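Local atomic coordinates of thioredoxin-like protein (Klebsiella pneumoniae subsp. pneumoniae MGH 78578, PDB entry 3TY1), a protein that is of unproven function but has the supersandwich fold of the aldose 1-epimerase (galactose mutarotase) clan and probably binds a carbohydrate. Residues V28-F33 / A155-R160; I96-R101 / H136-N141; A173-L178 / L196-D201; N262-A267 / T319-P324; H271-A276 / F290-L295. All coordinates share one frame; numbering follows the deposited sequence.

Contact 1 (V28-F33 / A155-R160); sequences VKDHAF and APYEIR. With SO4 (sulfate ion), chain I; SO4 (sulfate ion), chain G.
Both methyls of Val28 meet the Tyr157 ring tip to tip over one face. CG1 of Val28 lies 3.7 Å from the ring centroid of Tyr157, only 12° off the normal, a CH-pi contact, while Val28 CG2 lies 3.6 Å from Tyr157 CE1. At the ring edge, near its plane, Asp30 OD2 comes within 3.5 Å of Tyr157 CE2 and also touches the methyl of Ala155, whose backbone N lies over the opposite face of the same ring. Deeper in, Ile159 CD1 stands over one face of the Phe33 ring, 4.1 Å from its centroid, in a second CH-pi contact. Phe33 CG takes the crowded position between its own N and carbonyl carbon (chi1 65°), which turns the ring toward Ile159. A cis peptide before Pro156 and the positive phi of Tyr157 (60°) shape the turn that presents the tyrosine. In the supersandwich fold, the loop leading into strand 33-39 of one antiparallel sheet thus packs against the turn before strand 159-169 of the large sheet.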
# COMPACT_ATOMS: atom_id res chain seq x y z
N VAL A 28 -17.67 -32.46 21.70
CA VAL A 28 -16.79 -32.23 22.86
C VAL A 28 -17.71 -31.97 24.04
O VAL A 28 -18.57 -31.08 23.99
CB VAL A 28 -15.83 -31.06 22.61
CG1 VAL A 28 -15.22 -30.54 23.95
CG2 VAL A 28 -14.78 -31.46 21.58
N LYS A 29 -17.52 -32.73 25.13
CA LYS A 29 -18.52 -32.80 26.22
C LYS A 29 -18.25 -32.00 27.53
O LYS A 29 -19.14 -31.93 28.42
CB LYS A 29 -18.71 -34.29 26.59
CG LYS A 29 -19.11 -35.22 25.40
CD LYS A 29 -20.62 -35.22 25.14
CE LYS A 29 -21.31 -36.20 26.05
NZ LYS A 29 -22.76 -35.97 26.14
N ASP A 30 -17.05 -31.43 27.65
CA ASP A 30 -16.61 -30.76 28.87
C ASP A 30 -16.76 -29.22 28.60
O ASP A 30 -17.85 -28.79 28.28
CB ASP A 30 -15.17 -31.18 29.18
CG ASP A 30 -15.02 -32.71 29.29
OD1 ASP A 30 -15.98 -33.41 29.68
OD2 ASP A 30 -13.93 -33.20 28.96
N HIS A 31 -15.69 -28.44 28.66
CA HIS A 31 -15.78 -26.99 28.52
C HIS A 31 -16.19 -26.61 27.10
O HIS A 31 -15.53 -27.05 26.15
CB HIS A 31 -14.43 -26.35 28.84
CG HIS A 31 -14.06 -26.41 30.29
ND1 HIS A 31 -14.50 -25.47 31.20
CD2 HIS A 31 -13.25 -27.25 30.99
CE1 HIS A 31 -14.01 -25.75 32.40
NE2 HIS A 31 -13.24 -26.82 32.29
N ALA A 32 -17.28 -25.82 26.96
CA ALA A 32 -17.80 -25.39 25.67
C ALA A 32 -16.95 -24.30 25.07
O ALA A 32 -16.51 -23.38 25.75
CB ALA A 32 -19.22 -24.89 25.78
N PHE A 33 -16.79 -24.35 23.75
CA PHE A 33 -16.04 -23.35 23.05
C PHE A 33 -16.38 -23.34 21.56
O PHE A 33 -17.00 -24.27 21.02
CB PHE A 33 -14.53 -23.57 23.24
CG PHE A 33 -14.01 -24.84 22.62
CD1 PHE A 33 -13.59 -24.85 21.28
CD2 PHE A 33 -13.91 -25.99 23.36
CE1 PHE A 33 -13.10 -26.02 20.71
CE2 PHE A 33 -13.40 -27.17 22.79
CZ PHE A 33 -13.01 -27.18 21.47
N ALA A 155 -10.07 -35.06 26.05
CA ALA A 155 -9.86 -34.14 27.15
C ALA A 155 -8.38 -34.03 27.47
O ALA A 155 -7.69 -35.04 27.50
CB ALA A 155 -10.63 -34.57 28.36
N PRO A 156 -7.89 -32.81 27.75
CA PRO A 156 -8.57 -31.52 27.91
C PRO A 156 -8.77 -30.70 26.65
O PRO A 156 -9.06 -29.51 26.76
CB PRO A 156 -7.65 -30.79 28.93
CG PRO A 156 -6.29 -31.23 28.52
CD PRO A 156 -6.46 -32.69 28.15
N TYR A 157 -8.70 -31.31 25.45
CA TYR A 157 -9.08 -30.58 24.21
C TYR A 157 -8.27 -29.33 23.94
O TYR A 157 -8.79 -28.28 23.56
CB TYR A 157 -10.60 -30.26 24.19
CG TYR A 157 -11.45 -31.50 24.31
CD1 TYR A 157 -11.57 -32.40 23.25
CD2 TYR A 157 -12.14 -31.79 25.50
CE1 TYR A 157 -12.39 -33.53 23.37
CE2 TYR A 157 -12.93 -32.91 25.62
CZ TYR A 157 -13.06 -33.78 24.57
OH TYR A 157 -13.86 -34.89 24.71
N GLU A 158 -6.95 -29.46 24.12
CA GLU A 158 -6.05 -28.37 23.85
C GLU A 158 -6.19 -27.90 22.39
O GLU A 158 -6.21 -28.69 21.48
CB GLU A 158 -4.60 -28.80 24.10
CG GLU A 158 -3.60 -27.66 24.00
CD GLU A 158 -2.13 -28.11 24.12
OE1 GLU A 158 -1.81 -29.25 23.83
OE2 GLU A 158 -1.28 -27.27 24.42
N ILE A 159 -6.25 -26.58 22.23
CA ILE A 159 -6.38 -25.90 20.96
C ILE A 159 -5.01 -25.30 20.64
O ILE A 159 -4.39 -24.72 21.52
CB ILE A 159 -7.41 -24.78 21.05
CG1 ILE A 159 -8.80 -25.36 21.43
CG2 ILE A 159 -7.47 -23.94 19.70
CD1 ILE A 159 -9.80 -24.23 21.88
N ARG A 160 -4.57 -25.46 19.40
CA ARG A 160 -3.37 -24.80 18.94
C ARG A 160 -3.69 -24.05 17.67
O ARG A 160 -4.35 -24.58 16.77
CB ARG A 160 -2.24 -25.81 18.67
CG ARG A 160 -1.92 -26.62 19.89
CD ARG A 160 -0.66 -27.45 19.73
NE ARG A 160 -0.43 -28.23 20.95
CZ ARG A 160 0.65 -28.98 21.18
NH1 ARG A 160 1.61 -29.09 20.29
NH2 ARG A 160 0.77 -29.62 22.35
S SO4 I . 4.37 -30.91 22.24
O1 SO4 I . 3.78 -30.55 23.54
O2 SO4 I . 5.47 -31.83 22.47
O3 SO4 I . 3.37 -31.60 21.44
O4 SO4 I . 4.94 -29.75 21.58
S SO4 G . -25.33 -36.36 28.01
O1 SO4 G . -26.60 -35.82 28.50
O2 SO4 G . -25.14 -37.70 28.57
O3 SO4 G . -25.38 -36.42 26.55
O4 SO4 G . -24.20 -35.51 28.39

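Contact 2 (I96-R101 / H136-N141); sequences INLESR and HGKAGN. With SO4 (sulfate ion), chain L.
The backbones stay well apart, the nearest CA atoms being Ile96 and Asn141 at 8.4 Å, so the side chains of Ile96 and of Leu98, in the type I turn Asn97-Ser100, bridge to a loop with a short 3-10 segment at 139-140. Leu98 makes the largest share. Its CG lies anti to the carbonyl carbon (chi1 -64°), and the two methyls part: CD1 of Leu98 rests 4.1 Å from Lys138 CG, CD2 3.8 Å from Asn141 ND2. Ile96 crosses Asn141 at about a right angle, its CD1 3.5 Å from Asn141 OD1, an oxygen that accepts a hydrogen bond from Arg67. In the turn, Asn97 O accepts from both Ser100 N and Ser100 OG. Lys138 forms a salt bridge with Glu108 of the third subunit. In the same loop, His136 NE2 donates to O3 of a sulfate, probably from the crystallisation liquor, at 2.6 Å, and His211 holds the same ion. This histidine pair may mark the sugar-binding cleft, as in relatives of the mutarotase clan.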
# COMPACT_ATOMS: atom_id res chain seq x y z
N ILE A 96 -1.38 0.74 5.28
CA ILE A 96 -0.38 1.38 6.16
C ILE A 96 0.87 1.53 5.35
O ILE A 96 1.26 0.58 4.68
CB ILE A 96 -0.06 0.50 7.40
CG1 ILE A 96 -1.29 0.40 8.31
CG2 ILE A 96 1.20 1.05 8.17
CD1 ILE A 96 -1.00 -0.04 9.68
N ASN A 97 1.49 2.71 5.41
CA ASN A 97 2.83 2.93 4.85
C ASN A 97 3.76 3.07 6.05
O ASN A 97 3.76 4.11 6.72
CB ASN A 97 2.88 4.20 3.96
CG ASN A 97 4.25 4.43 3.38
OD1 ASN A 97 5.23 3.81 3.80
ND2 ASN A 97 4.33 5.28 2.36
N LEU A 98 4.50 2.02 6.35
CA LEU A 98 5.39 1.98 7.53
C LEU A 98 6.48 3.05 7.52
O LEU A 98 6.92 3.53 8.60
CB LEU A 98 5.99 0.56 7.73
CG LEU A 98 5.03 -0.60 8.04
CD1 LEU A 98 5.78 -1.98 7.91
CD2 LEU A 98 4.37 -0.46 9.43
N GLU A 99 6.88 3.48 6.31
CA GLU A 99 7.88 4.52 6.15
C GLU A 99 7.32 5.93 6.40
O GLU A 99 8.10 6.86 6.65
CB GLU A 99 8.52 4.46 4.75
CG GLU A 99 9.56 3.33 4.56
CD GLU A 99 8.97 1.94 4.41
OE1 GLU A 99 7.75 1.82 4.10
OE2 GLU A 99 9.74 0.98 4.60
N SER A 100 6.01 6.09 6.36
CA SER A 100 5.41 7.40 6.55
C SER A 100 5.62 7.93 8.00
O SER A 100 6.00 7.20 8.93
CB SER A 100 3.93 7.40 6.13
OG SER A 100 3.18 6.68 7.05
N ARG A 101 5.44 9.24 8.15
CA ARG A 101 5.73 9.92 9.41
C ARG A 101 7.16 9.61 9.89
O ARG A 101 7.40 9.38 11.09
CB ARG A 101 4.69 9.56 10.48
CG ARG A 101 3.27 9.80 10.07
CD ARG A 101 2.31 9.44 11.20
NE ARG A 101 0.92 9.58 10.78
CZ ARG A 101 0.14 10.67 10.96
NH1 ARG A 101 0.58 11.79 11.52
NH2 ARG A 101 -1.11 10.63 10.56
N HIS A 136 9.51 -0.95 14.84
CA HIS A 136 9.14 -2.32 15.27
C HIS A 136 9.03 -3.37 14.20
O HIS A 136 8.36 -4.39 14.40
CB HIS A 136 7.86 -2.28 16.17
CG HIS A 136 8.10 -1.66 17.50
ND1 HIS A 136 9.29 -1.83 18.18
CD2 HIS A 136 7.31 -0.89 18.30
CE1 HIS A 136 9.23 -1.19 19.33
NE2 HIS A 136 8.04 -0.62 19.44
N GLY A 137 9.73 -3.18 13.10
CA GLY A 137 9.83 -4.20 12.09
C GLY A 137 8.54 -4.49 11.34
O GLY A 137 7.58 -3.66 11.30
N LYS A 138 8.52 -5.67 10.73
CA LYS A 138 7.44 -6.02 9.78
C LYS A 138 6.51 -7.15 10.14
O LYS A 138 5.44 -7.24 9.52
CB LYS A 138 8.03 -6.29 8.37
CG LYS A 138 8.52 -4.99 7.69
CD LYS A 138 8.86 -5.20 6.21
CE LYS A 138 7.60 -5.23 5.29
NZ LYS A 138 7.93 -5.63 3.87
N ALA A 139 6.85 -7.98 11.13
CA ALA A 139 6.05 -9.19 11.42
C ALA A 139 4.61 -8.82 11.73
O ALA A 139 3.66 -9.45 11.22
CB ALA A 139 6.65 -10.04 12.58
N GLY A 140 4.46 -7.80 12.55
CA GLY A 140 3.13 -7.37 12.96
C GLY A 140 2.21 -6.82 11.87
O GLY A 140 0.98 -6.74 12.07
N ASN A 141 2.79 -6.41 10.74
CA ASN A 141 2.03 -5.93 9.59
C ASN A 141 2.18 -6.83 8.37
O ASN A 141 2.03 -6.39 7.25
CB ASN A 141 2.38 -4.48 9.31
CG ASN A 141 1.69 -3.53 10.25
OD1 ASN A 141 0.56 -3.16 10.02
ND2 ASN A 141 2.37 -3.10 11.31
S SO4 L . 6.30 1.99 21.67
O1 SO4 L . 4.85 2.22 21.69
O2 SO4 L . 6.86 2.16 23.03
O3 SO4 L . 6.60 0.65 21.18
O4 SO4 L . 6.90 2.97 20.76

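Contact 3 (A173-L178 / L196-D201); sequences ADLQTL and LTNHAD
The open end of the antiparallel beta hairpin 173-183/189-198 is joined here, inside the large sheet of the supersandwich. Gln176 and Thr197 form the hydrogen-bonded pair: Thr197 N reaches Gln176 O at 2.8 Å and Gln176 N reaches Thr197 O at 3.0 Å. Two residues on, His199 N donates to Asp174 O at 2.8 Å, nearly along the C=O axis, although the strand has ended. On the face bearing Gln176, its extended side chain lays the amide across one face of the His199 imidazole, the planes 17° apart and Gln176 CD 3.6 Å from His199 CD2, an offset stack. The amide is held by a nearly straight bond from Gln176 NE2 to Asp174 OD1 (177°), an oxygen that Ser168 also binds. Ser168 belongs to neighbouring strand 159-169, which also pairs with 173-183 through its backbone. On the other face, Leu175 CD2 rests on Asn198 CB, and Leu196 CD1 approaches Thr177 OG1 to 3.3 Å. Asn198 OD1 closes an Asx turn by accepting from Ala200 N, Asn198 ND2 donates to Leu337 O, and one water links Asn198 OD1 to Asp174 N while a second joins Asp174 OD2 to His199 O.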
# COMPACT_ATOMS: atom_id res chain seq x y z
N ALA A 173 17.01 -11.46 2.69
CA ALA A 173 16.64 -12.31 3.83
C ALA A 173 15.58 -13.35 3.47
O ALA A 173 14.85 -13.21 2.49
CB ALA A 173 16.13 -11.43 4.96
N ASP A 174 15.57 -14.44 4.24
CA ASP A 174 14.45 -15.38 4.19
C ASP A 174 14.24 -15.89 5.60
O ASP A 174 14.60 -17.03 5.97
CB ASP A 174 14.62 -16.51 3.15
CG ASP A 174 13.27 -17.22 2.82
OD1 ASP A 174 12.20 -16.80 3.38
OD2 ASP A 174 13.26 -18.18 2.01
N LEU A 175 13.72 -15.00 6.42
CA LEU A 175 13.37 -15.29 7.79
C LEU A 175 11.89 -15.59 7.82
O LEU A 175 11.08 -14.87 7.20
CB LEU A 175 13.70 -14.10 8.67
CG LEU A 175 15.16 -13.75 8.96
CD1 LEU A 175 15.14 -12.54 9.85
CD2 LEU A 175 15.94 -14.91 9.60
N GLN A 176 11.51 -16.67 8.51
CA GLN A 176 10.11 -17.04 8.62
C GLN A 176 9.83 -17.53 10.04
O GLN A 176 10.59 -18.32 10.58
CB GLN A 176 9.76 -18.15 7.61
CG GLN A 176 10.20 -17.88 6.17
CD GLN A 176 9.73 -18.96 5.19
OE1 GLN A 176 8.91 -19.80 5.52
NE2 GLN A 176 10.21 -18.89 3.98
N THR A 177 8.72 -17.09 10.61
CA THR A 177 8.34 -17.46 11.96
C THR A 177 7.04 -18.24 11.97
O THR A 177 6.03 -17.73 11.50
CB THR A 177 8.15 -16.21 12.82
OG1 THR A 177 9.37 -15.48 12.79
CG2 THR A 177 7.82 -16.62 14.28
N LEU A 178 7.10 -19.49 12.45
CA LEU A 178 5.89 -20.28 12.64
C LEU A 178 5.44 -19.93 14.03
O LEU A 178 5.99 -20.43 15.02
CB LEU A 178 6.13 -21.78 12.46
CG LEU A 178 4.89 -22.69 12.58
CD1 LEU A 178 3.78 -22.28 11.61
CD2 LEU A 178 5.27 -24.20 12.37
N LEU A 196 11.33 -19.13 14.98
CA LEU A 196 11.91 -18.35 13.88
C LEU A 196 12.92 -19.26 13.20
O LEU A 196 13.75 -19.88 13.89
CB LEU A 196 12.64 -17.13 14.44
CG LEU A 196 13.48 -16.28 13.48
CD1 LEU A 196 12.61 -15.56 12.49
CD2 LEU A 196 14.32 -15.33 14.26
N THR A 197 12.85 -19.34 11.88
CA THR A 197 13.82 -20.10 11.10
C THR A 197 14.43 -19.26 10.00
O THR A 197 13.74 -18.52 9.28
CB THR A 197 13.22 -21.38 10.50
OG1 THR A 197 12.69 -22.18 11.55
CG2 THR A 197 14.25 -22.21 9.76
N ASN A 198 15.75 -19.36 9.87
CA ASN A 198 16.47 -18.71 8.79
C ASN A 198 16.55 -19.70 7.64
O ASN A 198 17.31 -20.67 7.70
CB ASN A 198 17.86 -18.27 9.23
CG ASN A 198 18.66 -17.65 8.12
OD1 ASN A 198 18.13 -17.38 7.05
ND2 ASN A 198 19.92 -17.38 8.38
N HIS A 199 15.73 -19.48 6.61
CA HIS A 199 15.70 -20.37 5.44
C HIS A 199 16.76 -20.04 4.41
O HIS A 199 16.84 -20.72 3.39
CB HIS A 199 14.31 -20.34 4.79
CG HIS A 199 13.23 -20.98 5.60
ND1 HIS A 199 12.65 -22.18 5.25
CD2 HIS A 199 12.59 -20.57 6.72
CE1 HIS A 199 11.72 -22.50 6.14
NE2 HIS A 199 11.67 -21.54 7.05
N ALA A 200 17.57 -19.01 4.65
CA ALA A 200 18.59 -18.59 3.70
C ALA A 200 19.85 -19.42 3.88
O ALA A 200 19.97 -20.19 4.83
CB ALA A 200 18.89 -17.12 3.91
N ASP A 201 20.80 -19.25 2.97
CA ASP A 201 22.09 -19.94 3.04
C ASP A 201 23.18 -19.12 3.74
O ASP A 201 24.31 -19.58 3.82
CB ASP A 201 22.57 -20.35 1.62
CG ASP A 201 22.10 -21.74 1.21
OD1 ASP A 201 21.84 -22.56 2.10
OD2 ASP A 201 22.02 -22.03 -0.01
O HOH W 1 17.73 -14.88 6.04
O HOH W 2 15.58 -19.10 1.07

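Contact 4 (N262-A267 / T319-P324); sequences NIQPLA and TSYAYP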
# COMPACT_ATOMS: atom_id res chain seq x y z
N ASN A 262 14.67 0.15 31.09
CA ASN A 262 15.39 -1.00 30.59
C ASN A 262 15.82 -1.87 31.73
O ASN A 262 16.55 -1.40 32.60
CB ASN A 262 16.60 -0.53 29.80
CG ASN A 262 16.22 0.24 28.56
OD1 ASN A 262 15.27 -0.12 27.85
ND2 ASN A 262 17.00 1.28 28.27
N ILE A 263 15.43 -3.14 31.69
CA ILE A 263 15.63 -4.09 32.77
C ILE A 263 16.51 -5.27 32.37
O ILE A 263 16.43 -5.76 31.24
CB ILE A 263 14.27 -4.65 33.27
CG1 ILE A 263 13.48 -3.55 33.99
CG2 ILE A 263 14.49 -5.93 34.19
CD1 ILE A 263 11.96 -3.77 34.12
N GLN A 264 17.37 -5.68 33.32
CA GLN A 264 18.12 -6.93 33.20
C GLN A 264 17.48 -7.89 34.19
O GLN A 264 17.67 -7.78 35.42
CB GLN A 264 19.62 -6.74 33.43
CG GLN A 264 20.44 -7.01 32.16
CD GLN A 264 20.27 -8.45 31.65
OE1 GLN A 264 20.00 -9.39 32.42
NE2 GLN A 264 20.42 -8.64 30.34
N PRO A 265 16.68 -8.83 33.69
CA PRO A 265 15.95 -9.72 34.62
C PRO A 265 16.80 -10.83 35.25
O PRO A 265 17.82 -11.18 34.70
CB PRO A 265 14.90 -10.37 33.73
CG PRO A 265 15.55 -10.40 32.41
CD PRO A 265 16.30 -9.12 32.30
N LEU A 266 16.38 -11.32 36.42
CA LEU A 266 16.96 -12.53 37.05
C LEU A 266 16.08 -13.71 36.63
O LEU A 266 14.91 -13.53 36.27
CB LEU A 266 16.96 -12.39 38.56
CG LEU A 266 17.91 -11.34 39.11
CD1 LEU A 266 17.52 -11.01 40.54
CD2 LEU A 266 19.37 -11.83 38.98
N ALA A 267 16.65 -14.90 36.64
CA ALA A 267 15.93 -16.12 36.22
C ALA A 267 16.12 -17.22 37.25
O ALA A 267 17.07 -17.17 37.98
CB ALA A 267 16.46 -16.61 34.87
N THR A 319 14.93 -9.70 22.75
CA THR A 319 16.36 -9.85 22.51
C THR A 319 17.04 -8.47 22.56
O THR A 319 18.24 -8.35 22.79
CB THR A 319 16.68 -10.53 21.15
OG1 THR A 319 16.15 -9.74 20.09
CG2 THR A 319 16.12 -11.95 21.08
N SER A 320 16.24 -7.43 22.34
CA SER A 320 16.69 -6.04 22.30
C SER A 320 15.82 -5.13 23.15
O SER A 320 14.67 -5.46 23.52
CB SER A 320 16.66 -5.50 20.84
OG SER A 320 17.89 -5.64 20.18
N TYR A 321 16.41 -3.99 23.49
CA TYR A 321 15.68 -2.86 24.02
C TYR A 321 15.14 -2.11 22.80
O TYR A 321 15.44 -2.44 21.66
CB TYR A 321 16.56 -1.96 24.91
CG TYR A 321 17.03 -2.66 26.16
CD1 TYR A 321 16.11 -3.13 27.11
CD2 TYR A 321 18.38 -2.85 26.41
CE1 TYR A 321 16.57 -3.77 28.30
CE2 TYR A 321 18.83 -3.49 27.56
CZ TYR A 321 17.93 -3.95 28.50
OH TYR A 321 18.39 -4.60 29.65
N ALA A 322 14.32 -1.10 23.07
CA ALA A 322 13.60 -0.40 22.02
C ALA A 322 14.37 0.71 21.31
O ALA A 322 13.78 1.45 20.48
CB ALA A 322 12.24 0.15 22.60
N TYR A 323 15.66 0.86 21.61
CA TYR A 323 16.51 1.77 20.85
C TYR A 323 16.56 1.33 19.39
O TYR A 323 16.25 0.19 19.10
CB TYR A 323 17.93 1.84 21.40
CG TYR A 323 18.03 2.33 22.82
CD1 TYR A 323 17.79 3.66 23.12
CD2 TYR A 323 18.36 1.46 23.87
CE1 TYR A 323 17.88 4.13 24.43
CE2 TYR A 323 18.45 1.92 25.18
CZ TYR A 323 18.21 3.25 25.45
OH TYR A 323 18.27 3.72 26.73
N PRO A 324 16.93 2.24 18.46
CA PRO A 324 17.04 1.87 17.06
C PRO A 324 18.10 0.82 16.79
O PRO A 324 18.99 0.61 17.61
CB PRO A 324 17.39 3.19 16.36
CG PRO A 324 17.00 4.25 17.29
CD PRO A 324 17.17 3.68 18.66
O HOH W 3 13.51 -0.45 25.73
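Asn262, Tyr321 and Tyr323 all hold CG anti to the carbonyl carbon (chi1 -65°, -65° and -61°), which lets the side chain of Asn262 reach both rings. Asn262 CB lies over one face of the Tyr321 ring, 3.8 Å from the centroid, in a CH-pi contact, while Asn262 OD1 approaches Tyr321 CD1 to 3.2 Å. At the far end of the same ring, Tyr321 OH donates to Ile263 O at 2.8 Å, meeting that carbonyl from well above its plane. From the other branch of the amide, Asn262 ND2 gives a weak bond to Tyr323 OH at 3.2 Å, while that hydroxyl has its stronger partner in the carbonyl of Phe235, whose ring stacks on Tyr323. A water completes the link, donating to Asn262 OD1 and accepting from Ala322 N, so the amide oxygen is satisfied. Val297 and Thr299 of strand 297-304 also pack on Tyr321. Within the mixed sheet of the supersandwich, strand 259-265 is thereby fastened to the loop that follows strand 311-318 and leads to helix 325-330.

Contact 5 (H271-A276 / F290-L295); sequences HQTLAA and FDTRQL. With SO4 (sulfate ion), chain K.
Arg293 is sandwiched between an imidazole and an anion: its guanidinium lies nearly parallel to the His271 ring, the planes 12° apart, and O1 of a sulfate, probably from the crystallisation liquor, sits over its opposite face. Arg293 CD lies over the His271 face, offset toward the rim, 3.7 Å from its centroid, a CH-pi contact. In its own plane the guanidinium grips Asp291 side-on, Arg293 NE to Asp291 OD1 at 3.0 Å and Arg293 NH2 to Asp291 OD2 at 2.8 Å, each on the syn lone pair, which fixes its rotation. Asp291 OD1 spends its anti lone pair on Arg293 N, closing an Asx turn, and Asp291 OD2 takes a further bond from Gln272 NE2 at 2.9 Å. So many donors would be expected to keep the acid ionised. These residues lie at the open end of the antiparallel hairpin 272-278/285-291 of the large sheet, in which Thr273 and Phe290 are the hydrogen-bonded pair. On that face Thr273 CG2, in the crowded position, presses on the Phe290 ring 3.4 Å from its centroid. Nearby His271 O accepts from Thr292 N at 2.9 Å and from Thr292 OG1, while Gln294 NE2 holds the sulfate's O4.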
# COMPACT_ATOMS: atom_id res chain seq x y z
N HIS A 271 16.28 -21.09 33.81
CA HIS A 271 16.36 -19.88 32.96
C HIS A 271 15.00 -19.26 32.71
O HIS A 271 14.84 -18.50 31.77
CB HIS A 271 17.06 -20.16 31.63
CG HIS A 271 18.37 -20.84 31.78
ND1 HIS A 271 19.55 -20.15 31.98
CD2 HIS A 271 18.70 -22.16 31.75
CE1 HIS A 271 20.54 -21.02 32.09
NE2 HIS A 271 20.05 -22.24 31.96
N GLN A 272 14.03 -19.56 33.56
CA GLN A 272 12.71 -19.03 33.42
C GLN A 272 12.61 -17.84 34.36
O GLN A 272 13.15 -17.87 35.49
CB GLN A 272 11.65 -20.07 33.80
CG GLN A 272 11.67 -21.37 32.99
CD GLN A 272 11.67 -21.13 31.50
OE1 GLN A 272 10.70 -20.60 30.95
NE2 GLN A 272 12.78 -21.50 30.84
N THR A 273 11.93 -16.79 33.89
CA THR A 273 11.63 -15.65 34.73
C THR A 273 10.14 -15.31 34.60
O THR A 273 9.44 -15.91 33.79
CB THR A 273 12.52 -14.45 34.38
OG1 THR A 273 12.42 -13.48 35.43
CG2 THR A 273 12.11 -13.83 33.05
N LEU A 274 9.67 -14.37 35.42
CA LEU A 274 8.24 -14.07 35.53
C LEU A 274 8.11 -12.59 35.81
O LEU A 274 8.78 -12.07 36.70
CB LEU A 274 7.62 -14.90 36.66
CG LEU A 274 6.12 -15.01 36.89
CD1 LEU A 274 5.44 -15.59 35.66
CD2 LEU A 274 5.82 -15.87 38.12
N ALA A 275 7.27 -11.92 35.03
CA ALA A 275 6.95 -10.51 35.23
C ALA A 275 5.44 -10.34 35.23
O ALA A 275 4.71 -11.11 34.55
CB ALA A 275 7.59 -9.68 34.13
N ALA A 276 4.96 -9.33 35.92
CA ALA A 276 3.51 -9.16 36.06
C ALA A 276 3.09 -7.72 36.36
O ALA A 276 3.87 -6.93 36.90
CB ALA A 276 3.00 -10.11 37.17
N PHE A 290 8.82 -16.06 30.68
CA PHE A 290 9.69 -16.17 29.50
C PHE A 290 11.03 -16.74 29.89
O PHE A 290 11.35 -16.83 31.07
CB PHE A 290 9.80 -14.85 28.70
CG PHE A 290 10.43 -13.70 29.43
CD1 PHE A 290 9.69 -12.93 30.30
CD2 PHE A 290 11.78 -13.40 29.24
CE1 PHE A 290 10.27 -11.87 31.00
CE2 PHE A 290 12.36 -12.31 29.91
CZ PHE A 290 11.60 -11.55 30.78
N ASP A 291 11.75 -17.19 28.88
CA ASP A 291 13.04 -17.86 28.99
C ASP A 291 14.15 -16.85 28.68
O ASP A 291 14.25 -16.37 27.53
CB ASP A 291 13.04 -19.02 27.98
CG ASP A 291 14.23 -19.96 28.13
OD1 ASP A 291 15.41 -19.51 28.15
OD2 ASP A 291 13.99 -21.18 28.26
N THR A 292 15.00 -16.56 29.67
CA THR A 292 16.05 -15.55 29.49
C THR A 292 17.21 -15.95 28.55
O THR A 292 18.04 -15.11 28.20
CB THR A 292 16.62 -15.05 30.83
OG1 THR A 292 17.14 -16.16 31.54
CG2 THR A 292 15.53 -14.35 31.68
N ARG A 293 17.27 -17.20 28.11
CA ARG A 293 18.19 -17.59 27.02
C ARG A 293 17.68 -17.17 25.65
O ARG A 293 18.46 -16.98 24.73
CB ARG A 293 18.39 -19.09 26.99
CG ARG A 293 19.07 -19.64 28.22
CD ARG A 293 18.97 -21.15 28.26
NE ARG A 293 17.59 -21.58 28.35
CZ ARG A 293 17.20 -22.86 28.35
NH1 ARG A 293 18.09 -23.85 28.30
NH2 ARG A 293 15.91 -23.16 28.43
N GLN A 294 16.36 -17.06 25.51
CA GLN A 294 15.71 -16.69 24.28
C GLN A 294 15.45 -15.18 24.22
O GLN A 294 15.62 -14.56 23.18
CB GLN A 294 14.34 -17.41 24.18
CG GLN A 294 14.43 -18.95 24.29
CD GLN A 294 13.05 -19.63 24.35
OE1 GLN A 294 12.03 -19.01 24.65
NE2 GLN A 294 13.03 -20.92 24.06
N LEU A 295 15.02 -14.62 25.35
CA LEU A 295 14.64 -13.21 25.47
C LEU A 295 15.40 -12.66 26.71
O LEU A 295 14.86 -12.58 27.81
CB LEU A 295 13.11 -13.09 25.57
CG LEU A 295 12.29 -13.58 24.38
CD1 LEU A 295 10.78 -13.62 24.73
CD2 LEU A 295 12.53 -12.71 23.07
S SO4 K . 16.40 -22.82 23.86
O1 SO4 K . 16.93 -21.76 24.74
O2 SO4 K . 17.52 -23.40 23.08
O3 SO4 K . 15.77 -23.89 24.67
O4 SO4 K . 15.42 -22.28 22.89

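From the N terminus, contact 1 opens at 28-33 and closes a long loop at 155-160, joining the small antiparallel sheet to strand 159-169 of the large one. Contact 2 (96-101 with 136-141) falls wholly within that loop, on the opposite side of the chain's centre and touching two other subunits. Contact 3, which also touches the third subunit, follows in series, along the hairpin of strands 173-183 and 189-198; the first of these neighbours strand 159-169. Contact 4 then spans 262 to 324, and contact 5 lies between its two segments, closing the hairpin 272-278/285-291. These two touch, Leu266 O meeting Thr273 OG1 at 2.6 Å, and so tie the mixed sheet to the large sheet that contacts 1, 3 and 5 share.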